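Local coordinates for protein beta-L-arabinobiosidase (Bacteroides thetaiotaomicron, PDB 5MQR) that is a gut bacterial glycoside hydrolase that acts on plant pectin, probably releasing arabinofuranose-containing sugars, with a possible sialidase activity, at residues V51-L56 with N349-E354; Q314-G319 with V405-N410; A322-P327 with L334-S339; Y364-P369 with V393-M398. All blocks are in the same frame, centred on the assembly; numbering follows the deposited sequence.

Contact 1 (V51-L56 with N349-E354)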
# COMPACT_ATOMS: atom_id res chain seq x y z
N VAL A 51 2.81 10.79 -10.54
CA VAL A 51 2.69 10.85 -11.98
C VAL A 51 3.34 12.15 -12.46
O VAL A 51 3.01 13.23 -11.97
CB VAL A 51 1.24 10.82 -12.49
CG1 VAL A 51 1.21 10.81 -14.02
CG2 VAL A 51 0.52 9.59 -11.99
N HIS A 52 4.26 12.03 -13.40
CA HIS A 52 4.84 13.21 -14.06
C HIS A 52 4.32 13.32 -15.49
O HIS A 52 4.57 12.43 -16.32
CB HIS A 52 6.36 13.17 -14.04
CG HIS A 52 6.94 13.13 -12.67
ND1 HIS A 52 8.26 12.85 -12.44
CD2 HIS A 52 6.37 13.31 -11.45
CE1 HIS A 52 8.49 12.88 -11.14
NE2 HIS A 52 7.37 13.17 -10.52
N ASN A 53 3.60 14.40 -15.77
CA ASN A 53 3.15 14.70 -17.11
C ASN A 53 4.19 15.65 -17.69
O ASN A 53 4.37 16.75 -17.16
CB ASN A 53 1.79 15.41 -17.12
CG ASN A 53 0.78 14.75 -16.21
OD1 ASN A 53 0.15 15.43 -15.39
ND2 ASN A 53 0.57 13.45 -16.37
N ILE A 54 4.84 15.23 -18.78
CA ILE A 54 5.93 15.96 -19.42
C ILE A 54 5.57 16.26 -20.88
O ILE A 54 5.38 15.34 -21.68
CB ILE A 54 7.24 15.15 -19.40
CG1 ILE A 54 7.60 14.73 -17.97
CG2 ILE A 54 8.39 15.97 -20.00
CD1 ILE A 54 7.81 15.87 -16.98
N GLN A 55 5.51 17.55 -21.22
CA GLN A 55 5.28 17.94 -22.60
C GLN A 55 6.59 17.86 -23.40
O GLN A 55 7.62 18.38 -22.99
CB GLN A 55 4.69 19.34 -22.67
CG GLN A 55 4.05 19.72 -23.99
CD GLN A 55 3.50 21.14 -23.97
OE1 GLN A 55 4.22 22.08 -23.64
NE2 GLN A 55 2.22 21.29 -24.26
N LEU A 56 6.50 17.19 -24.54
CA LEU A 56 7.62 16.97 -25.41
C LEU A 56 7.65 17.98 -26.56
O LEU A 56 8.71 18.48 -26.88
CB LEU A 56 7.56 15.55 -25.98
CG LEU A 56 8.29 14.49 -25.18
CD1 LEU A 56 7.78 14.44 -23.76
CD2 LEU A 56 8.15 13.13 -25.85
N ASN A 349 -8.22 5.86 -11.61
CA ASN A 349 -7.55 7.06 -11.11
C ASN A 349 -6.99 7.87 -12.27
O ASN A 349 -7.00 7.43 -13.43
CB ASN A 349 -6.43 6.65 -10.16
CG ASN A 349 -6.95 5.98 -8.89
OD1 ASN A 349 -7.02 4.75 -8.82
ND2 ASN A 349 -7.36 6.78 -7.92
N LEU A 350 -6.53 9.07 -11.95
CA LEU A 350 -6.06 10.04 -12.94
C LEU A 350 -4.59 9.85 -13.32
O LEU A 350 -3.73 9.58 -12.46
CB LEU A 350 -6.24 11.45 -12.39
CG LEU A 350 -6.02 12.60 -13.38
CD1 LEU A 350 -7.18 12.64 -14.38
CD2 LEU A 350 -5.92 13.88 -12.58
N VAL A 351 -4.32 9.99 -14.62
CA VAL A 351 -2.97 10.13 -15.14
C VAL A 351 -2.77 11.60 -15.53
O VAL A 351 -1.91 12.25 -14.99
CB VAL A 351 -2.71 9.21 -16.34
CG1 VAL A 351 -1.34 9.49 -16.97
CG2 VAL A 351 -2.81 7.75 -15.90
N HIS A 352 -3.61 12.11 -16.44
CA HIS A 352 -3.51 13.48 -16.94
C HIS A 352 -4.90 14.11 -16.94
O HIS A 352 -5.79 13.66 -17.66
CB HIS A 352 -2.88 13.46 -18.34
CG HIS A 352 -2.66 14.81 -18.95
ND1 HIS A 352 -1.42 15.26 -19.33
CD2 HIS A 352 -3.54 15.77 -19.33
CE1 HIS A 352 -1.54 16.46 -19.89
NE2 HIS A 352 -2.81 16.79 -19.89
N GLY A 353 -5.09 15.14 -16.12
CA GLY A 353 -6.39 15.76 -15.90
C GLY A 353 -6.54 17.19 -16.34
O GLY A 353 -7.59 17.80 -16.12
N GLU A 354 -5.50 17.72 -16.99
CA GLU A 354 -5.50 19.08 -17.53
C GLU A 354 -5.84 19.07 -19.03
O GLU A 354 -5.60 18.07 -19.72
CB GLU A 354 -4.11 19.69 -17.34
CG GLU A 354 -3.67 19.80 -15.88
CD GLU A 354 -4.44 20.87 -15.11
OE1 GLU A 354 -4.83 21.88 -15.73
OE2 GLU A 354 -4.64 20.72 -13.88
O HOH W 1 -2.50 16.20 -14.80
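The amide nitrogen of Asn-53 is held by two groups: ND2 donates to the carbonyl oxygen of Val-351 across the contact, Asn-53 ND2 to Val-351 O being 3.1 Å, and ND2 is also hydrogen-bonded to Ser-401 OG on the neighbouring strand 397-403. The bond to Val-351 is nearly straight, 165° at the hydrogen, and lies in the amide plane, although the donor sits above the plane of the carbonyl it meets. With CG anti to its own carbonyl carbon (chi1 -46°), the Asn-53 amide reaches out from strand 52-57 toward the other chain segment. Its other end is used too: a water donates to Asn-53 OD1 at 2.8 Å and accepts from Gly-353 N at 3.1 Å. An alanine here would lose both arms of the amide and is likely to leave Val-351 O without its donor and the water without one of its two partners.

Beside this polar grip, Val-51 crosses Val-351 at about a right angle, their CG1 atoms 4.1 Å apart, a small apolar patch suited to branched residues. His-352 lies against Asn-53, its ND1 3.9 Å from Asn-53 CG, while that nitrogen bonds to Tyr-391 OH and the ring meets Trp-399 edge-to-face. Val-351 and His-352 form a classic beta bulge opposite Leu-334, where the chain turns a corner out of its sheet. In this buried junction between a propeller-like blade and strand 52-57, one asparagine side chain therefore binds the bulged backbone at two points, Val-351 O directly through ND2 and Gly-353 N through a water on OD1.

Contact 2 (Q314-G319 with V405-N410)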
# COMPACT_ATOMS: atom_id res chain seq x y z
N GLN A 314 -1.12 -2.97 -20.75
CA GLN A 314 0.13 -3.69 -20.68
C GLN A 314 0.35 -4.35 -19.33
O GLN A 314 -0.25 -3.95 -18.33
CB GLN A 314 1.32 -2.76 -20.96
CG GLN A 314 1.63 -1.70 -19.90
CD GLN A 314 2.90 -0.92 -20.25
OE1 GLN A 314 2.87 0.05 -21.03
NE2 GLN A 314 4.02 -1.35 -19.70
N ARG A 315 1.24 -5.34 -19.35
CA ARG A 315 1.89 -5.84 -18.16
C ARG A 315 2.95 -4.83 -17.63
O ARG A 315 3.66 -4.21 -18.39
CB ARG A 315 2.54 -7.21 -18.45
CG ARG A 315 2.77 -7.97 -17.15
CD ARG A 315 3.34 -9.37 -17.29
NE ARG A 315 2.94 -10.11 -16.09
CZ ARG A 315 3.09 -11.42 -15.88
NH1 ARG A 315 3.68 -12.19 -16.79
NH2 ARG A 315 2.65 -11.94 -14.74
N LEU A 316 3.02 -4.69 -16.32
CA LEU A 316 3.97 -3.79 -15.66
C LEU A 316 5.18 -4.58 -15.16
O LEU A 316 5.18 -5.83 -15.20
CB LEU A 316 3.29 -3.05 -14.51
CG LEU A 316 2.00 -2.30 -14.91
CD1 LEU A 316 1.26 -1.79 -13.69
CD2 LEU A 316 2.32 -1.16 -15.85
N SER A 317 6.21 -3.86 -14.70
CA SER A 317 7.46 -4.50 -14.26
C SER A 317 7.28 -5.29 -12.96
O SER A 317 8.10 -6.13 -12.65
CB SER A 317 8.60 -3.48 -14.10
OG SER A 317 8.43 -2.66 -12.97
N ASP A 318 6.23 -5.00 -12.19
CA ASP A 318 5.92 -5.77 -10.97
C ASP A 318 5.04 -6.99 -11.22
O ASP A 318 4.60 -7.61 -10.28
CB ASP A 318 5.30 -4.85 -9.89
CG ASP A 318 3.90 -4.34 -10.26
OD1 ASP A 318 3.38 -4.68 -11.36
OD2 ASP A 318 3.30 -3.59 -9.44
N GLY A 319 4.76 -7.34 -12.47
CA GLY A 319 3.94 -8.51 -12.78
C GLY A 319 2.43 -8.25 -12.85
O GLY A 319 1.68 -9.12 -13.28
N VAL A 405 5.77 2.56 -10.64
CA VAL A 405 5.37 1.17 -10.45
C VAL A 405 6.25 0.62 -9.31
O VAL A 405 7.46 0.91 -9.25
CB VAL A 405 5.58 0.37 -11.74
CG1 VAL A 405 5.30 -1.11 -11.56
CG2 VAL A 405 4.69 0.95 -12.84
N PRO A 406 5.65 -0.11 -8.36
CA PRO A 406 4.21 -0.42 -8.29
C PRO A 406 3.32 0.82 -8.16
O PRO A 406 3.70 1.79 -7.51
CB PRO A 406 4.07 -1.32 -7.03
CG PRO A 406 5.42 -1.39 -6.39
CD PRO A 406 6.44 -0.71 -7.25
N VAL A 407 2.14 0.76 -8.78
CA VAL A 407 1.26 1.93 -8.84
C VAL A 407 0.58 2.12 -7.49
O VAL A 407 -0.11 1.25 -7.05
CB VAL A 407 0.22 1.79 -9.96
CG1 VAL A 407 -0.64 3.07 -10.05
CG2 VAL A 407 0.91 1.48 -11.30
N GLN A 408 0.82 3.24 -6.82
CA GLN A 408 0.27 3.53 -5.50
C GLN A 408 -0.90 4.50 -5.66
O GLN A 408 -0.73 5.50 -6.33
CB GLN A 408 1.31 4.23 -4.62
CG GLN A 408 2.07 3.43 -3.58
CD GLN A 408 3.03 4.34 -2.82
OE1 GLN A 408 4.09 4.72 -3.35
NE2 GLN A 408 2.65 4.74 -1.61
N ILE A 409 -2.04 4.23 -5.04
CA ILE A 409 -3.18 5.13 -5.04
C ILE A 409 -3.04 6.21 -3.96
O ILE A 409 -3.20 7.40 -4.23
CB ILE A 409 -4.53 4.41 -4.81
CG1 ILE A 409 -4.71 3.19 -5.71
CG2 ILE A 409 -5.69 5.39 -4.97
CD1 ILE A 409 -4.38 3.43 -7.15
N ASN A 410 -2.78 5.81 -2.72
CA ASN A 410 -2.73 6.74 -1.60
C ASN A 410 -1.33 6.90 -1.09
O ASN A 410 -0.51 6.01 -1.24
CB ASN A 410 -3.61 6.26 -0.46
CG ASN A 410 -5.03 6.06 -0.89
OD1 ASN A 410 -5.62 6.87 -1.61
ND2 ASN A 410 -5.59 4.97 -0.45
O HOH W 2 1.20 -2.04 -9.81
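Two torsions bring Asp-318 and Val-405 together: the carboxylate carbon of Asp-318 lies between its backbone N and carbonyl carbon (chi1 68°), while Val-405 holds CG1 opposite its backbone N (chi1 175°). The aspartate belongs to a type I beta turn, Leu-316 to Gly-319, which links strands 311-315 and 321-325 of a four-stranded blade, and the valine to the loop that follows strand 397-403. The two side chains cross at about a right angle, Val-405 CG1 coming within 3.8 Å of Asp-318 CG. The same methyl also touches the hydroxyl of Ser-317, whose OG is bonded to Gly-385 O, and the CB of Leu-316.

Farther along, Leu-316 CD1 meets Val-407 CG2 at 4.1 Å, again crosswise, so the buried side of the contact is apolar. Gly-319 closes the turn with its N bonded to Leu-316 O, and its positive phi (89°) is one that a side chain would strain. Pro-406 follows a cis peptide bond, which bends the loop beside the carboxylate. Asp-318 OD1 is bonded to Thr-320 OG1, whereas its OD2 looks to the loop: it takes a hydrogen bond from a water at 2.6 Å, and that water accepts from Val-407 N at 3.1 Å.

Contact 3 (A322-P327 with L334-S339)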
# COMPACT_ATOMS: atom_id res chain seq x y z
N ALA A 322 -2.07 -2.86 -16.19
CA ALA A 322 -2.67 -1.54 -16.20
C ALA A 322 -3.25 -1.22 -17.58
O ALA A 322 -2.69 -1.60 -18.62
CB ALA A 322 -1.67 -0.47 -15.80
N THR A 323 -4.38 -0.51 -17.58
CA THR A 323 -4.94 0.10 -18.78
C THR A 323 -4.91 1.60 -18.61
O THR A 323 -5.11 2.09 -17.50
CB THR A 323 -6.37 -0.38 -19.07
OG1 THR A 323 -7.08 -0.50 -17.83
CG2 THR A 323 -6.34 -1.69 -19.74
N VAL A 324 -4.63 2.32 -19.70
CA VAL A 324 -4.63 3.78 -19.73
C VAL A 324 -5.52 4.21 -20.89
O VAL A 324 -5.41 3.68 -21.99
CB VAL A 324 -3.20 4.34 -19.88
CG1 VAL A 324 -3.20 5.86 -19.92
CG2 VAL A 324 -2.36 3.86 -18.69
N TYR A 325 -6.45 5.11 -20.60
CA TYR A 325 -7.53 5.43 -21.52
C TYR A 325 -8.31 6.63 -21.06
O TYR A 325 -8.21 7.04 -19.92
CB TYR A 325 -8.49 4.24 -21.67
CG TYR A 325 -9.19 3.74 -20.41
CD1 TYR A 325 -8.48 3.06 -19.41
CD2 TYR A 325 -10.55 3.91 -20.22
CE1 TYR A 325 -9.12 2.56 -18.27
CE2 TYR A 325 -11.19 3.42 -19.07
CZ TYR A 325 -10.47 2.75 -18.10
OH TYR A 325 -11.08 2.30 -16.98
N ASN A 326 -9.11 7.18 -21.98
CA ASN A 326 -10.15 8.17 -21.65
C ASN A 326 -11.37 7.38 -21.16
O ASN A 326 -11.97 6.69 -21.96
CB ASN A 326 -10.51 9.04 -22.86
CG ASN A 326 -9.30 9.77 -23.45
OD1 ASN A 326 -8.77 9.39 -24.52
ND2 ASN A 326 -8.87 10.83 -22.77
N PRO A 327 -11.74 7.50 -19.86
CA PRO A 327 -12.86 6.79 -19.26
C PRO A 327 -14.18 7.52 -19.54
O PRO A 327 -14.94 7.84 -18.62
CB PRO A 327 -12.48 6.80 -17.77
CG PRO A 327 -11.87 8.15 -17.60
CD PRO A 327 -11.11 8.41 -18.87
N LEU A 334 -7.29 11.57 -18.99
CA LEU A 334 -6.58 10.33 -19.28
C LEU A 334 -6.44 9.66 -17.92
O LEU A 334 -5.96 10.29 -16.96
CB LEU A 334 -5.22 10.60 -19.90
CG LEU A 334 -4.52 9.40 -20.53
CD1 LEU A 334 -5.29 8.93 -21.76
CD2 LEU A 334 -3.10 9.77 -20.93
N ALA A 335 -6.90 8.41 -17.83
CA ALA A 335 -7.01 7.69 -16.57
C ALA A 335 -6.28 6.36 -16.64
O ALA A 335 -5.89 5.90 -17.72
CB ALA A 335 -8.49 7.47 -16.26
N ILE A 336 -6.12 5.74 -15.49
CA ILE A 336 -5.46 4.46 -15.35
C ILE A 336 -6.34 3.55 -14.47
O ILE A 336 -6.91 3.99 -13.45
CB ILE A 336 -4.02 4.58 -14.79
CG1 ILE A 336 -3.35 3.19 -14.71
CG2 ILE A 336 -3.99 5.29 -13.42
CD1 ILE A 336 -1.87 3.23 -14.38
N SER A 337 -6.46 2.30 -14.91
CA SER A 337 -7.12 1.24 -14.17
C SER A 337 -6.12 0.10 -13.95
O SER A 337 -5.38 -0.24 -14.86
CB SER A 337 -8.37 0.74 -14.92
OG SER A 337 -9.45 1.68 -14.96
N LEU A 338 -6.12 -0.50 -12.77
CA LEU A 338 -5.20 -1.59 -12.41
C LEU A 338 -5.89 -2.95 -12.31
O LEU A 338 -7.10 -3.03 -12.07
CB LEU A 338 -4.51 -1.27 -11.08
CG LEU A 338 -3.86 0.12 -11.01
CD1 LEU A 338 -3.33 0.37 -9.61
CD2 LEU A 338 -2.77 0.28 -12.06
N SER A 339 -5.09 -4.00 -12.52
CA SER A 339 -5.52 -5.40 -12.47
C SER A 339 -4.36 -6.22 -12.00
O SER A 339 -3.22 -5.98 -12.41
CB SER A 339 -5.92 -5.90 -13.87
OG SER A 339 -6.25 -7.28 -13.87
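Tyr-325 lays its ring along the sheet toward Ser-337, whose OG and CB sit at the ring's edge, near its plane. The torsion responsible is chi1 of 59°, which places the ring between the tyrosine's backbone N and carbonyl carbon and carries the phenol two residues along the partner strand; Tyr-325 OH ends 2.7 Å from Ser-337 OG, close enough to hydrogen-bond. Ser-337 OG is also bonded to Thr-347 O. A phenylalanine in place of the tyrosine would probably leave the serine hydroxyl facing a bare ring edge, without that polar neighbour. On the same face Pro-327 CG packs on the small Ala-335 CB at 3.7 Å, and Thr-323 OG1 adds a weak bond to Ser-337 O.

These residues belong to an antiparallel beta hairpin, strands 321-325 and 334-339, at the middle of a four-stranded blade. Thr-323 with Ser-337 and Tyr-325 with Ala-335 are its hydrogen-bonded pairs; Thr-323 N reaches Ser-337 O at 2.9 Å.

The opposite face is aliphatic, and its branched residues fill the space against strand 387-393. Val-324 lies obliquely to its neighbours, CG1 3.8 Å from Leu-334 CG and CG2 4.2 Å from Ile-336 CG1. Ala-322 is short enough for its CB to receive both Ile-336 CD1 and Leu-338 CD2, each at 4.0 Å.

Contact 4 (Y364-P369 with V393-M398)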
# COMPACT_ATOMS: atom_id res chain seq x y z
N TYR A 364 -10.83 17.75 -37.82
CA TYR A 364 -10.87 16.58 -36.92
C TYR A 364 -10.04 16.65 -35.65
O TYR A 364 -9.98 15.65 -34.90
CB TYR A 364 -10.62 15.25 -37.68
CG TYR A 364 -11.56 15.03 -38.87
CD1 TYR A 364 -12.95 14.95 -38.70
CD2 TYR A 364 -11.05 14.92 -40.17
CE1 TYR A 364 -13.80 14.76 -39.80
CE2 TYR A 364 -11.88 14.74 -41.26
CZ TYR A 364 -13.25 14.66 -41.09
OH TYR A 364 -14.02 14.49 -42.23
N LYS A 365 -9.45 17.82 -35.37
CA LYS A 365 -8.81 18.04 -34.07
C LYS A 365 -9.89 18.10 -32.99
O LYS A 365 -10.87 18.83 -33.14
CB LYS A 365 -7.97 19.32 -34.09
CG LYS A 365 -6.75 19.20 -35.00
CD LYS A 365 -5.88 20.44 -35.01
CE LYS A 365 -5.20 20.68 -33.68
NZ LYS A 365 -4.27 21.81 -33.79
N SER A 366 -9.73 17.28 -31.95
CA SER A 366 -10.67 17.25 -30.83
C SER A 366 -9.97 17.47 -29.49
O SER A 366 -8.78 17.25 -29.36
CB SER A 366 -11.45 15.94 -30.85
OG SER A 366 -10.55 14.88 -30.86
N TYR A 367 -10.72 17.92 -28.49
CA TYR A 367 -10.14 18.40 -27.24
C TYR A 367 -9.70 17.29 -26.31
O TYR A 367 -10.44 16.34 -26.10
CB TYR A 367 -11.14 19.28 -26.47
CG TYR A 367 -11.56 20.49 -27.24
CD1 TYR A 367 -10.67 21.56 -27.43
CD2 TYR A 367 -12.82 20.57 -27.82
CE1 TYR A 367 -11.04 22.68 -28.17
CE2 TYR A 367 -13.20 21.69 -28.56
CZ TYR A 367 -12.30 22.73 -28.73
OH TYR A 367 -12.68 23.83 -29.44
N GLY A 368 -8.48 17.41 -25.77
CA GLY A 368 -8.07 16.67 -24.59
C GLY A 368 -6.94 15.68 -24.80
O GLY A 368 -6.53 15.43 -25.94
N PRO A 369 -6.44 15.10 -23.70
CA PRO A 369 -5.39 14.08 -23.81
C PRO A 369 -5.95 12.80 -24.44
O PRO A 369 -7.05 12.38 -24.08
CB PRO A 369 -4.94 13.89 -22.38
CG PRO A 369 -6.13 14.23 -21.57
CD PRO A 369 -6.83 15.33 -22.30
N VAL A 393 -2.17 15.91 -26.89
CA VAL A 393 -3.24 16.72 -26.31
C VAL A 393 -3.77 17.58 -27.43
O VAL A 393 -3.01 18.31 -28.07
CB VAL A 393 -2.75 17.57 -25.13
CG1 VAL A 393 -3.81 18.60 -24.73
CG2 VAL A 393 -2.38 16.66 -23.96
N ASN A 394 -5.09 17.49 -27.66
CA ASN A 394 -5.79 18.21 -28.73
C ASN A 394 -5.34 17.87 -30.14
O ASN A 394 -5.62 18.62 -31.06
CB ASN A 394 -5.67 19.74 -28.54
CG ASN A 394 -6.19 20.21 -27.21
OD1 ASN A 394 -7.20 19.73 -26.73
ND2 ASN A 394 -5.53 21.18 -26.64
N LYS A 395 -4.63 16.75 -30.34
CA LYS A 395 -3.92 16.51 -31.62
C LYS A 395 -3.04 17.70 -32.01
O LYS A 395 -2.93 18.05 -33.19
CB LYS A 395 -4.87 16.19 -32.76
CG LYS A 395 -6.01 15.26 -32.38
CD LYS A 395 -6.62 14.62 -33.63
CE LYS A 395 -7.79 13.74 -33.24
NZ LYS A 395 -8.63 13.29 -34.40
N GLU A 396 -2.39 18.29 -31.01
CA GLU A 396 -1.62 19.53 -31.20
C GLU A 396 -0.26 19.48 -30.52
O GLU A 396 0.76 19.81 -31.13
CB GLU A 396 -2.44 20.71 -30.66
CG GLU A 396 -1.79 22.07 -30.86
CD GLU A 396 -2.77 23.23 -30.63
OE1 GLU A 396 -3.60 23.47 -31.53
OE2 GLU A 396 -2.70 23.89 -29.57
N ASP A 397 -0.27 19.14 -29.24
CA ASP A 397 0.95 19.06 -28.44
C ASP A 397 1.23 17.58 -28.11
O ASP A 397 0.30 16.84 -27.82
CB ASP A 397 0.77 19.87 -27.15
CG ASP A 397 0.53 21.34 -27.41
OD1 ASP A 397 1.13 21.85 -28.37
OD2 ASP A 397 -0.24 22.00 -26.65
N MSE A 398 2.51 17.19 -28.13
CA MSE A 398 2.92 15.81 -27.83
C MSE A 398 3.40 15.76 -26.40
O MSE A 398 4.17 16.64 -25.93
CB MSE A 398 3.98 15.29 -28.80
CG MSE A 398 3.63 15.44 -30.27
SE MSE A 398 1.84 14.78 -30.66
CE MSE A 398 2.16 12.90 -30.20
O HOH W 3 -11.23 13.36 -33.05
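Charge pairing comes first: Lys-365 NZ forms a salt bridge with Glu-396 OE1 at 2.9 Å, using the carboxylate's anti lone pair, the one away from OE2. A bend at chi3 (67°) turns the lysine's ammonium toward the glutamate, and the two chains cross at about a right angle. The same NZ also bonds to Thr-73 O and Tyr-360 O, while Glu-396 OE2 pairs with Arg-359.

Hydrogen bonds join the rest. Lys-395 runs past Lys-365 in the opposite direction, its extended chain bringing NZ to Tyr-364 O at 2.8 Å; a water 2.9 Å from Lys-395 NZ links it to Ser-366 OG. The ammonium group also bridges to Glu-98 and bonds to the phosphate of the phosphotyrosine at position 371. Asn-394 pairs with Gly-368 twice: Gly-368 N donates to Asn-394 OD1 at 2.8 Å, and Asn-394 N returns a bond to Gly-368 O at 3.0 Å. Gly-368 has a positive phi that a side chain would tolerate poorly, and Asn-394 has a left-handed backbone that asparagine accepts readily.

Apolar contact is slight, Pro-369 CB touching Val-393 CG2 at 4.1 Å. The segment 393-398 makes the tight turn between strands 387-393 and 397-403, where Glu-396 and Asp-397 form a classic beta bulge opposite Val-393. Since both lysines are buried yet meet carboxylates, carbonyls and a phosphate, their positive charges are probably well compensated, and the loop 364-369 is tied to the hairpin turn mainly by polar bonds.

In the fold
Contact 3 is the hairpin at the middle of the four-stranded sheet 311-315, 321-325, 334-339, 349-350; contact 2 starts from one outer strand of it and contact 1 from the other. Contacts 1 and 4 share a second sheet, in which strands 397-403 and 52-57 are neighbours, so a strand from near the N-terminus completes a layer built by residues much later in the chain, consistent with the closure of a beta-propeller. Centres of contacts 1 and 3, and of 2 and 3, lie about 12 Å apart, those of 2 and 4 about 27 Å. Along the chain, contacts 3 and 4 both fall between the two segments of contact 2, contact 3 first.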